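Local coordinates for Lin2891 protein (Listeria innocua, PDB 3DB0) that is a putative pyridoxamine 5'-phosphate oxidase, probably an FMN-dependent oxidoreductase, at residues 82-87 against 114-119. Sequence-based numbering, arbitrary orientation.
Sequences GLASLE and VVIKIV
Leu86 sets CG anti to its carbonyl carbon (chi1 -60°), and Ile116 does the same with CG1 (chi1 -57°); the two branched chains cross obliquely, CD2 of Leu86 meeting CG1 of Ile116 at 3.8 Å. The other branch of Ile116, CG2, reaches 3.8 Å from CB of Ala84, whose single methyl rests against both this CG2 and CG1 of Ile118. Ala84, Ile116 and Ile118 are buried, with Val58 of helix 53-60 on Ala84 and Val64 and Val66 on Ile118, so apolar side chains suit this face, and small Ala84 suits the close approach of the strands.

Beneath these side chains, strands 77-86 and 113-126 run antiparallel as neighbours in the closed barrel, the split-barrel fold of the pyridoxamine 5'-phosphate oxidase family. Leu83 pairs with Val119, and Ser85 with Lys117, each through two backbone hydrogen bonds. Gly82 suits its place because a CB there would clash with Val119 O. Glu87 N extends the ladder to Val115 O at 2.8 Å, and a water donates to Glu87 O and accepts from Val115 N, bridging the two segments.

On the other face, with Leu83 and Val119, lie Ser85 and Lys117, polar residues suited to partial exposure. Glu87, bent at chi2 (56°), brings OE1 alongside the methylenes of the extended lysine chain, 3.6 Å from CD of Lys117. NZ stays 4.6 Å from OE1, beyond a salt bridge; OE2 instead accepts a hydrogen bond from Asp89 N.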
ATOM      1  N   GLY B  82      17.521 -14.168  -4.875  1.00 23.95           N
ATOM      2  CA  GLY B  82      18.630 -13.273  -4.631  1.00 23.64           C
ATOM      3  C   GLY B  82      19.412 -13.547  -3.377  1.00 20.09           C
ATOM      4  O   GLY B  82      19.160 -14.489  -2.667  1.00 21.52           O
ATOM      5  N   LEU B  83      20.394 -12.704  -3.178  1.00 23.69           N
ATOM      6  CA  LEU B  83      21.275 -12.782  -2.074  1.00 24.40           C
ATOM      7  C   LEU B  83      21.053 -11.581  -1.187  1.00 23.40           C
ATOM      8  O   LEU B  83      21.189 -10.416  -1.627  1.00 24.27           O
ATOM      9  CB  LEU B  83      22.724 -12.854  -2.591  1.00 24.89           C
ATOM     10  CG  LEU B  83      23.147 -14.172  -3.237  1.00 23.88           C
ATOM     11  CD1 LEU B  83      24.607 -14.075  -3.813  1.00 27.80           C
ATOM     12  CD2 LEU B  83      23.051 -15.295  -2.179  1.00 23.17           C
ATOM     13  N   ALA B  84      20.723 -11.888   0.070  1.00 23.61           N
ATOM     14  CA  ALA B  84      20.394 -10.891   1.070  1.00 24.02           C
ATOM     15  C   ALA B  84      21.548 -10.707   2.030  1.00 22.11           C
ATOM     16  O   ALA B  84      22.271 -11.658   2.365  1.00 22.50           O
ATOM     17  CB  ALA B  84      19.022 -11.236   1.809  1.00 20.76           C
ATOM     18  N   SER B  85      21.698  -9.442   2.418  1.00 24.74           N
ATOM     19  CA  SER B  85      22.732  -8.953   3.332  1.00 24.69           C
ATOM     20  C   SER B  85      22.243  -7.742   4.071  1.00 26.64           C
ATOM     21  O   SER B  85      21.235  -7.126   3.721  1.00 23.99           O
ATOM     22  CB  SER B  85      24.045  -8.671   2.577  1.00 24.39           C
ATOM     23  OG  SER B  85      23.911  -7.573   1.711  1.00 26.80           O
ATOM     24  N   LEU B  86      22.923  -7.426   5.157  1.00 25.96           N
ATOM     25  CA  LEU B  86      22.566  -6.261   5.938  1.00 26.62           C
ATOM     26  C   LEU B  86      23.342  -5.085   5.355  1.00 27.62           C
ATOM     27  O   LEU B  86      24.578  -5.148   5.190  1.00 27.66           O
ATOM     28  CB  LEU B  86      22.857  -6.490   7.430  1.00 30.04           C
ATOM     29  CG  LEU B  86      22.082  -7.695   8.045  1.00 33.75           C
ATOM     30  CD1 LEU B  86      22.308  -7.839   9.555  1.00 38.74           C
ATOM     31  CD2 LEU B  86      20.596  -7.541   7.720  1.00 40.61           C
ATOM     32  N   GLU B  87      22.594  -4.041   5.009  1.00 24.82           N
ATOM     33  CA  GLU B  87      23.140  -2.813   4.428  1.00 24.15           C
ATOM     34  C   GLU B  87      24.027  -2.153   5.434  1.00 21.95           C
ATOM     35  O   GLU B  87      23.618  -1.921   6.555  1.00 25.74           O
ATOM     36  CB  GLU B  87      22.020  -1.840   4.031  1.00 25.21           C
ATOM     37  CG  GLU B  87      22.531  -0.542   3.423  1.00 27.45           C
ATOM     38  CD  GLU B  87      23.401  -0.779   2.229  1.00 28.50           C
ATOM     39  OE1 GLU B  87      22.924  -1.437   1.292  1.00 29.45           O
ATOM     40  OE2 GLU B  87      24.568  -0.314   2.209  1.00 28.58           O
ATOM     41  N   VAL B 114      17.644  -1.802  11.052  0.50 24.30           N
ATOM     42  CA  VAL B 114      18.569  -2.351  10.085  0.50 23.77           C
ATOM     43  C   VAL B 114      17.831  -2.465   8.779  0.50 24.04           C
ATOM     44  O   VAL B 114      16.598  -2.375   8.725  0.50 21.68           O
ATOM     45  CB  VAL B 114      19.119  -3.721  10.506  0.50 22.73           C
ATOM     46  CG1 VAL B 114      19.858  -3.599  11.824  0.50 24.82           C
ATOM     47  CG2 VAL B 114      17.992  -4.759  10.564  0.50 22.09           C
ATOM     48  N   VAL B 115      18.617  -2.618   7.724  1.00 23.44           N
ATOM     49  CA  VAL B 115      18.083  -2.736   6.393  1.00 22.58           C
ATOM     50  C   VAL B 115      18.662  -3.989   5.732  1.00 22.66           C
ATOM     51  O   VAL B 115      19.880  -4.217   5.777  1.00 20.35           O
ATOM     52  CB  VAL B 115      18.366  -1.463   5.550  1.00 23.21           C
ATOM     53  CG1 VAL B 115      17.980  -1.662   4.011  1.00 21.96           C
ATOM     54  CG2 VAL B 115      17.671  -0.198   6.183  1.00 21.87           C
ATOM     55  N   ILE B 116      17.749  -4.816   5.231  1.00 23.01           N
ATOM     56  CA  ILE B 116      18.065  -5.973   4.424  1.00 26.40           C
ATOM     57  C   ILE B 116      18.084  -5.571   2.967  1.00 25.68           C
ATOM     58  O   ILE B 116      17.084  -5.119   2.373  1.00 21.88           O
ATOM     59  CB  ILE B 116      17.117  -7.153   4.661  1.00 27.41           C
ATOM     60  CG1 ILE B 116      17.162  -7.517   6.149  1.00 25.65           C
ATOM     61  CG2 ILE B 116      17.542  -8.354   3.750  1.00 21.73           C
ATOM     62  CD1 ILE B 116      16.044  -8.442   6.671  1.00 23.90           C
ATOM     63  N   LYS B 117      19.274  -5.731   2.394  1.00 24.59           N
ATOM     64  CA  LYS B 117      19.521  -5.431   0.988  1.00 24.48           C
ATOM     65  C   LYS B 117      19.400  -6.719   0.249  1.00 24.99           C
ATOM     66  O   LYS B 117      19.939  -7.739   0.685  1.00 22.82           O
ATOM     67  CB  LYS B 117      20.933  -4.875   0.789  1.00 24.07           C
ATOM     68  CG  LYS B 117      21.312  -4.596  -0.683  1.00 29.98           C
ATOM     69  CD  LYS B 117      22.841  -4.332  -0.852  1.00 26.90           C
ATOM     70  CE  LYS B 117      23.100  -3.772  -2.198  1.00 39.03           C
ATOM     71  NZ  LYS B 117      24.548  -3.477  -2.460  1.00 36.98           N
ATOM     72  N   ILE B 118      18.668  -6.703  -0.852  1.00 23.12           N
ATOM     73  CA  ILE B 118      18.554  -7.915  -1.664  1.00 24.67           C
ATOM     74  C   ILE B 118      19.024  -7.655  -3.073  1.00 22.63           C
ATOM     75  O   ILE B 118      18.417  -6.864  -3.825  1.00 23.51           O
ATOM     76  CB  ILE B 118      17.120  -8.495  -1.669  1.00 24.32           C
ATOM     77  CG1 ILE B 118      16.690  -8.835  -0.234  1.00 23.43           C
ATOM     78  CG2 ILE B 118      17.021  -9.699  -2.619  1.00 22.46           C
ATOM     79  CD1 ILE B 118      15.228  -8.863  -0.029  1.00 29.93           C
ATOM     80  N   VAL B 119      20.083  -8.379  -3.439  1.00 22.92           N
ATOM     81  CA  VAL B 119      20.672  -8.331  -4.778  1.00 24.35           C
ATOM     82  C   VAL B 119      20.113  -9.479  -5.617  1.00 22.53           C
ATOM     83  O   VAL B 119      20.348 -10.647  -5.355  1.00 25.36           O
ATOM     84  CB  VAL B 119      22.260  -8.319  -4.740  1.00 25.46           C
ATOM     85  CG1 VAL B 119      22.877  -8.397  -6.161  1.00 22.00           C
ATOM     86  CG2 VAL B 119      22.743  -7.081  -4.039  1.00 23.69           C
TER
HETATM   87  O   HOH W   1      21.490  -2.299   8.200  1.00 18.88           O